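Local structure of arylsulfatase (7AJ0) at residues P340-E350 against W466-M477. The protein probably hydrolyses sulfate esters of the marine polysaccharide fucoidan in an exo-acting manner, working as a calcium-containing sulfatase that assembles into a hexamer. Sequence-based numbering, arbitrary orientation.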
ATOM      1  N   PRO A 340      -9.662  19.194   9.528  1.00 21.75           N
ATOM      2  CA  PRO A 340      -9.144  19.129   8.155  1.00 21.96           C
ATOM      3  C   PRO A 340      -7.736  18.566   8.064  1.00 21.95           C
ATOM      4  O   PRO A 340      -7.312  18.197   6.959  1.00 22.18           O
ATOM      5  CB  PRO A 340      -9.182  20.592   7.698  1.00 21.99           C
ATOM      6  CG  PRO A 340      -8.997  21.368   8.960  1.00 21.71           C
ATOM      7  CD  PRO A 340      -9.693  20.580  10.043  1.00 21.59           C
ATOM      8  N   TRP A 341      -7.011  18.475   9.173  1.00 21.73           N
ATOM      9  CA  TRP A 341      -5.612  18.092   9.132  1.00 21.75           C
ATOM     10  C   TRP A 341      -5.456  16.574   9.168  1.00 24.73           C
ATOM     11  O   TRP A 341      -6.404  15.824   9.404  1.00 21.96           O
ATOM     12  CB  TRP A 341      -4.846  18.713  10.299  1.00 27.81           C
ATOM     13  CG  TRP A 341      -5.210  20.130  10.596  1.00 21.38           C
ATOM     14  CD1 TRP A 341      -5.479  20.661  11.823  1.00 21.20           C
ATOM     15  CD2 TRP A 341      -5.350  21.202   9.656  1.00 21.48           C
ATOM     16  NE1 TRP A 341      -5.773  21.996  11.708  1.00 21.18           N
ATOM     17  CE2 TRP A 341      -5.702  22.354  10.388  1.00 21.35           C
ATOM     18  CE3 TRP A 341      -5.212  21.300   8.269  1.00 21.72           C
ATOM     19  CZ2 TRP A 341      -5.916  23.588   9.780  1.00 21.46           C
ATOM     20  CZ3 TRP A 341      -5.427  22.529   7.668  1.00 21.83           C
ATOM     21  CH2 TRP A 341      -5.774  23.655   8.423  1.00 21.70           C
ATOM     22  N   ARG A 342      -4.221  16.129   8.952  1.00 28.82           N
ATOM     23  CA  ARG A 342      -3.921  14.708   8.886  1.00 22.22           C
ATOM     24  C   ARG A 342      -3.977  14.071  10.269  1.00 22.12           C
ATOM     25  O   ARG A 342      -3.667  14.699  11.284  1.00 21.90           O
ATOM     26  CB  ARG A 342      -2.539  14.502   8.269  1.00 22.41           C
ATOM     27  CG  ARG A 342      -2.076  13.061   8.215  1.00 22.69           C
ATOM     28  CD  ARG A 342      -0.760  12.960   7.465  1.00 22.93           C
ATOM     29  NE  ARG A 342      -0.325  11.580   7.285  1.00 23.28           N
ATOM     30  CZ  ARG A 342       0.695  11.212   6.516  1.00 23.60           C
ATOM     31  NH1 ARG A 342       1.389  12.125   5.849  1.00 23.61           N
ATOM     32  NH2 ARG A 342       1.019   9.932   6.410  1.00 23.96           N
ATOM     33  N   GLY A 343      -4.377  12.799  10.299  1.00 22.34           N
ATOM     34  CA  GLY A 343      -4.357  12.056  11.534  1.00 22.35           C
ATOM     35  C   GLY A 343      -5.445  12.503  12.495  1.00 22.15           C
ATOM     36  O   GLY A 343      -6.549  12.881  12.103  1.00 28.13           O
ATOM     37  N   GLY A 344      -5.114  12.460  13.781  1.00 22.07           N
ATOM     38  CA  GLY A 344      -6.072  12.825  14.809  1.00 21.94           C
ATOM     39  C   GLY A 344      -5.510  12.530  16.184  1.00 21.97           C
ATOM     40  O   GLY A 344      -4.297  12.391  16.354  1.00 22.03           O
ATOM     41  N   LYS A 345      -6.412  12.440  17.160  1.00 21.98           N
ATOM     42  CA  LYS A 345      -6.019  12.130  18.529  1.00 22.09           C
ATOM     43  C   LYS A 345      -5.102  10.913  18.564  1.00 22.40           C
ATOM     44  O   LYS A 345      -5.316   9.932  17.846  1.00 22.62           O
ATOM     45  CB  LYS A 345      -7.266  11.878  19.379  1.00 22.18           C
ATOM     46  CG  LYS A 345      -7.008  11.647  20.853  1.00 22.34           C
ATOM     47  CD  LYS A 345      -8.292  11.197  21.531  1.00 22.52           C
ATOM     48  CE  LYS A 345      -8.165  11.164  23.041  1.00 24.25           C
ATOM     49  NZ  LYS A 345      -9.440  10.713  23.670  1.00 27.06           N
ATOM     50  N   GLY A 346      -4.073  10.987  19.403  1.00 22.46           N
ATOM     51  CA  GLY A 346      -3.123   9.909  19.540  1.00 22.81           C
ATOM     52  C   GLY A 346      -1.929   9.975  18.620  1.00 22.82           C
ATOM     53  O   GLY A 346      -1.139   9.022  18.587  1.00 23.16           O
ATOM     54  N   THR A 347      -1.773  11.057  17.863  1.00 22.52           N
ATOM     55  CA  THR A 347      -0.629  11.228  16.983  1.00 22.56           C
ATOM     56  C   THR A 347      -0.195  12.685  17.033  1.00 22.27           C
ATOM     57  O   THR A 347      -0.970  13.573  17.397  1.00 22.01           O
ATOM     58  CB  THR A 347      -0.943  10.835  15.533  1.00 22.62           C
ATOM     59  OG1 THR A 347      -1.853  11.785  14.960  1.00 22.32           O
ATOM     60  CG2 THR A 347      -1.561   9.449  15.471  1.00 24.04           C
ATOM     61  N   THR A 348       1.059  12.925  16.657  1.00 22.35           N
ATOM     62  CA  THR A 348       1.585  14.278  16.547  1.00 22.15           C
ATOM     63  C   THR A 348       1.515  14.810  15.120  1.00 22.06           C
ATOM     64  O   THR A 348       2.257  15.733  14.771  1.00 22.02           O
ATOM     65  CB  THR A 348       3.019  14.340  17.072  1.00 22.36           C
ATOM     66  OG1 THR A 348       3.776  13.247  16.542  1.00 22.69           O
ATOM     67  CG2 THR A 348       3.020  14.284  18.594  1.00 22.43           C
ATOM     68  N   TRP A 349       0.656  14.233  14.283  1.00 22.08           N
ATOM     69  CA  TRP A 349       0.212  14.951  13.100  1.00 21.97           C
ATOM     70  C   TRP A 349      -0.567  16.188  13.544  1.00 21.68           C
ATOM     71  O   TRP A 349      -1.027  16.287  14.685  1.00 21.57           O
ATOM     72  CB  TRP A 349      -0.663  14.072  12.212  1.00 22.10           C
ATOM     73  CG  TRP A 349       0.055  12.920  11.577  1.00 22.45           C
ATOM     74  CD1 TRP A 349      -0.191  11.594  11.779  1.00 22.69           C
ATOM     75  CD2 TRP A 349       1.135  12.991  10.639  1.00 22.64           C
ATOM     76  NE1 TRP A 349       0.666  10.833  11.021  1.00 23.02           N
ATOM     77  CE2 TRP A 349       1.491  11.666  10.314  1.00 23.00           C
ATOM     78  CE3 TRP A 349       1.835  14.042  10.043  1.00 22.60           C
ATOM     79  CZ2 TRP A 349       2.517  11.368   9.422  1.00 23.31           C
ATOM     80  CZ3 TRP A 349       2.850  13.745   9.158  1.00 22.90           C
ATOM     81  CH2 TRP A 349       3.183  12.419   8.855  1.00 23.25           C
ATOM     82  N   GLU A 350      -0.715  17.144  12.631  1.00 21.61           N
ATOM     83  CA  GLU A 350      -1.430  18.366  12.985  1.00 21.40           C
ATOM     84  C   GLU A 350      -2.854  18.067  13.437  1.00 21.31           C
ATOM     85  O   GLU A 350      -3.390  18.770  14.301  1.00 21.16           O
ATOM     86  CB  GLU A 350      -1.426  19.331  11.804  1.00 21.43           C
ATOM     87  CG  GLU A 350      -0.047  19.888  11.496  1.00 21.53           C
ATOM     88  CD  GLU A 350       0.477  20.765  12.612  1.00 23.76           C
ATOM     89  OE1 GLU A 350      -0.183  21.779  12.921  1.00 37.78           O
ATOM     90  OE2 GLU A 350       1.538  20.436  13.189  1.00 21.52           O
ATOM     91  N   TRP A 466      11.460  14.740   8.576  1.00 24.61           N
ATOM     92  CA  TRP A 466      10.407  15.170   7.668  1.00 24.39           C
ATOM     93  C   TRP A 466      10.073  16.632   7.932  1.00 24.06           C
ATOM     94  O   TRP A 466      10.033  17.076   9.083  1.00 23.83           O
ATOM     95  CB  TRP A 466       9.157  14.311   7.838  1.00 24.19           C
ATOM     96  CG  TRP A 466       9.334  12.880   7.438  1.00 24.56           C
ATOM     97  CD1 TRP A 466      10.509  12.197   7.326  1.00 25.02           C
ATOM     98  CD2 TRP A 466       8.298  11.957   7.089  1.00 24.57           C
ATOM     99  NE1 TRP A 466      10.267  10.903   6.936  1.00 25.31           N
ATOM    100  CE2 TRP A 466       8.918  10.729   6.782  1.00 25.05           C
ATOM    101  CE3 TRP A 466       6.907  12.047   7.007  1.00 24.27           C
ATOM    102  CZ2 TRP A 466       8.195   9.602   6.401  1.00 25.23           C
ATOM    103  CZ3 TRP A 466       6.189  10.928   6.628  1.00 25.49           C
ATOM    104  CH2 TRP A 466       6.835   9.721   6.329  1.00 26.42           C
ATOM    105  N   VAL A 467       9.839  17.384   6.860  1.00 24.09           N
ATOM    106  CA  VAL A 467       9.538  18.806   6.957  1.00 23.86           C
ATOM    107  C   VAL A 467       8.335  19.115   6.081  1.00 23.73           C
ATOM    108  O   VAL A 467       8.297  18.727   4.907  1.00 24.00           O
ATOM    109  CB  VAL A 467      10.737  19.681   6.549  1.00 24.17           C
ATOM    110  CG1 VAL A 467      10.353  21.150   6.607  1.00 23.99           C
ATOM    111  CG2 VAL A 467      11.932  19.402   7.448  1.00 24.36           C
ATOM    112  N   PHE A 468       7.354  19.803   6.658  1.00 23.36           N
ATOM    113  CA  PHE A 468       6.198  20.311   5.938  1.00 23.26           C
ATOM    114  C   PHE A 468       6.110  21.813   6.169  1.00 23.15           C
ATOM    115  O   PHE A 468       6.093  22.263   7.320  1.00 22.91           O
ATOM    116  CB  PHE A 468       4.897  19.653   6.413  1.00 22.97           C
ATOM    117  CG  PHE A 468       4.892  18.157   6.311  1.00 23.10           C
ATOM    118  CD1 PHE A 468       5.378  17.377   7.346  1.00 23.06           C
ATOM    119  CD2 PHE A 468       4.384  17.530   5.187  1.00 23.32           C
ATOM    120  CE1 PHE A 468       5.369  15.999   7.258  1.00 23.24           C
ATOM    121  CE2 PHE A 468       4.370  16.151   5.091  1.00 23.49           C
ATOM    122  CZ  PHE A 468       4.863  15.385   6.129  1.00 31.00           C
ATOM    123  N   ASN A 469       6.062  22.585   5.089  1.00 23.37           N
ATOM    124  CA  ASN A 469       5.667  23.990   5.181  1.00 23.30           C
ATOM    125  C   ASN A 469       4.159  24.015   5.397  1.00 23.01           C
ATOM    126  O   ASN A 469       3.383  23.774   4.470  1.00 23.12           O
ATOM    127  CB  ASN A 469       6.064  24.754   3.926  1.00 23.71           C
ATOM    128  CG  ASN A 469       5.701  26.230   4.001  1.00 23.72           C
ATOM    129  OD1 ASN A 469       4.689  26.608   4.593  1.00 23.43           O
ATOM    130  ND2 ASN A 469       6.528  27.070   3.397  1.00 24.10           N
ATOM    131  N   LEU A 470       3.732  24.290   6.629  1.00 22.69           N
ATOM    132  CA  LEU A 470       2.316  24.171   6.953  1.00 22.43           C
ATOM    133  C   LEU A 470       1.459  25.186   6.206  1.00 25.58           C
ATOM    134  O   LEU A 470       0.249  24.975   6.076  1.00 22.45           O
ATOM    135  CB  LEU A 470       2.104  24.316   8.459  1.00 22.13           C
ATOM    136  CG  LEU A 470       2.630  23.155   9.304  1.00 22.03           C
ATOM    137  CD1 LEU A 470       2.377  23.416  10.784  1.00 21.79           C
ATOM    138  CD2 LEU A 470       2.002  21.835   8.876  1.00 22.03           C
ATOM    139  N   ASN A 471       2.049  26.278   5.715  1.00 22.79           N
ATOM    140  CA  ASN A 471       1.286  27.188   4.869  1.00 23.00           C
ATOM    141  C   ASN A 471       0.971  26.539   3.527  1.00 23.27           C
ATOM    142  O   ASN A 471      -0.120  26.730   2.978  1.00 23.36           O
ATOM    143  CB  ASN A 471       2.051  28.492   4.661  1.00 23.27           C
ATOM    144  CG  ASN A 471       2.127  29.330   5.920  1.00 23.08           C
ATOM    145  OD1 ASN A 471       1.207  29.330   6.741  1.00 22.79           O
ATOM    146  ND2 ASN A 471       3.229  30.052   6.078  1.00 23.27           N
ATOM    147  N   MET A 472       1.908  25.758   2.993  1.00 23.45           N
ATOM    148  CA  MET A 472       1.759  25.150   1.679  1.00 23.80           C
ATOM    149  C   MET A 472       1.211  23.732   1.725  1.00 23.66           C
ATOM    150  O   MET A 472       0.531  23.312   0.783  1.00 23.90           O
ATOM    151  CB  MET A 472       3.108  25.141   0.957  1.00 24.17           C
ATOM    152  CG  MET A 472       3.685  26.529   0.732  1.00 24.43           C
ATOM    153  SD  MET A 472       2.524  27.606  -0.132  1.00 37.31           S
ATOM    154  CE  MET A 472       2.129  28.758   1.165  1.00 24.35           C
ATOM    155  N   ASP A 473       1.479  22.987   2.793  1.00 23.35           N
ATOM    156  CA  ASP A 473       1.024  21.603   2.933  1.00 23.26           C
ATOM    157  C   ASP A 473       0.396  21.418   4.309  1.00 22.83           C
ATOM    158  O   ASP A 473       0.900  20.661   5.145  1.00 22.69           O
ATOM    159  CB  ASP A 473       2.190  20.639   2.719  1.00 23.46           C
ATOM    160  CG  ASP A 473       1.736  19.209   2.512  1.00 23.53           C
ATOM    161  OD1 ASP A 473       0.513  18.972   2.419  1.00 23.46           O
ATOM    162  OD2 ASP A 473       2.608  18.319   2.439  1.00 23.71           O
ATOM    163  N   PRO A 474      -0.719  22.103   4.579  1.00 22.67           N
ATOM    164  CA  PRO A 474      -1.315  22.016   5.922  1.00 22.31           C
ATOM    165  C   PRO A 474      -1.779  20.618   6.271  1.00 22.23           C
ATOM    166  O   PRO A 474      -1.807  20.255   7.452  1.00 22.00           O
ATOM    167  CB  PRO A 474      -2.496  22.998   5.856  1.00 22.27           C
ATOM    168  CG  PRO A 474      -2.314  23.779   4.584  1.00 22.61           C
ATOM    169  CD  PRO A 474      -1.545  22.899   3.654  1.00 22.88           C
ATOM    170  N   LYS A 475      -2.156  19.824   5.273  1.00 22.48           N
ATOM    171  CA  LYS A 475      -2.619  18.462   5.483  1.00 22.50           C
ATOM    172  C   LYS A 475      -1.477  17.454   5.516  1.00 22.63           C
ATOM    173  O   LYS A 475      -1.736  16.249   5.586  1.00 22.73           O
ATOM    174  CB  LYS A 475      -3.628  18.085   4.394  1.00 22.77           C
ATOM    175  CG  LYS A 475      -4.804  19.053   4.292  1.00 22.71           C
ATOM    176  CD  LYS A 475      -5.969  18.464   3.505  1.00 22.98           C
ATOM    177  CE  LYS A 475      -5.606  18.196   2.056  1.00 23.42           C
ATOM    178  NZ  LYS A 475      -6.773  17.657   1.302  1.00 23.74           N
ATOM    179  N   GLU A 476      -0.229  17.922   5.463  1.00 22.68           N
ATOM    180  CA  GLU A 476       0.953  17.072   5.611  1.00 22.84           C
ATOM    181  C   GLU A 476       0.876  15.846   4.702  1.00 23.19           C
ATOM    182  O   GLU A 476       1.027  14.703   5.137  1.00 23.26           O
ATOM    183  CB  GLU A 476       1.136  16.657   7.072  1.00 22.60           C
ATOM    184  CG  GLU A 476       1.457  17.808   8.010  1.00 22.34           C
ATOM    185  CD  GLU A 476       1.452  17.390   9.469  1.00 22.15           C
ATOM    186  OE1 GLU A 476       2.531  17.397  10.098  1.00 22.20           O
ATOM    187  OE2 GLU A 476       0.366  17.049   9.986  1.00 22.00           O
ATOM    188  N   MET A 477       0.663  16.100   3.411  1.00 23.46           N
ATOM    189  CA  MET A 477       0.432  15.010   2.471  1.00 23.84           C
ATOM    190  C   MET A 477       1.732  14.365   2.001  1.00 24.20           C
ATOM    191  O   MET A 477       1.773  13.149   1.786  1.00 24.47           O
ATOM    192  CB  MET A 477      -0.368  15.526   1.275  1.00 29.53           C
ATOM    193  CG  MET A 477      -1.755  16.019   1.646  1.00 39.19           C
ATOM    194  SD  MET A 477      -2.575  16.869   0.289  1.00 25.88           S
ATOM    195  CE  MET A 477      -2.797  15.520  -0.874  1.00 37.88           C
TER
HETATM  196  O   HOH W   1      -1.878  18.037   8.732  1.00 22.07           O
HETATM  197  O   HOH W   2       3.079  11.123   3.517  1.00 22.07           O
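E476 reaches across to the start of helix 350-353, where its OE2 accepts a nearly straight hydrogen bond from the backbone N of E350 (2.9 Å, 173°) on the syn side of the carboxylate. The same oxygen lies at the edge of the indole of W349, 3.3 Å from CE3, with the carboxylate plane turned 85° from the ring. A bridging water grips OE2 as well: it donates to this oxygen and to P474 O while accepting from R342 N. Although the carboxylates of E350 and E476 approach to 4.4 Å (OE2 to OE1), both form salt bridges with K438, which probably offsets their repulsion; H440 also binds E476 OE1. E350 OE1 is hydrogen-bonded to Y97 OH, beside the methyl CD1 of L470 (3.7 Å from OE1). The contact joins a loop of the alkaline phosphatase-like sulfatase domain to the turn that follows 466-469, an edge strand, within this chain, of the small four-stranded antiparallel sheet. From the same loop, K345 pairs with the calcium ligand D61. R342, with CG anti to its own N (chi1 177°) and the chain extended, runs past K475 O so that NH1 donates a hydrogen bond to E476 O (2.7 Å), nearly in line with the C=O bond and with the oxygen near the guanidinium plane. One guanidinium face rests on the W349 indole, whose CZ2 sits 3.4 Å from that plane. Replacing R342 with an alanine would probably leave E476 O without this donor and W349 without the guanidinium packed against it. At the ring edge of W349, CZ3 meets F468 CE1 (3.9 Å) and CH2 lies near W466 CZ3. W341, one residue before R342, lays CZ3 3.5 Å from P474 CB.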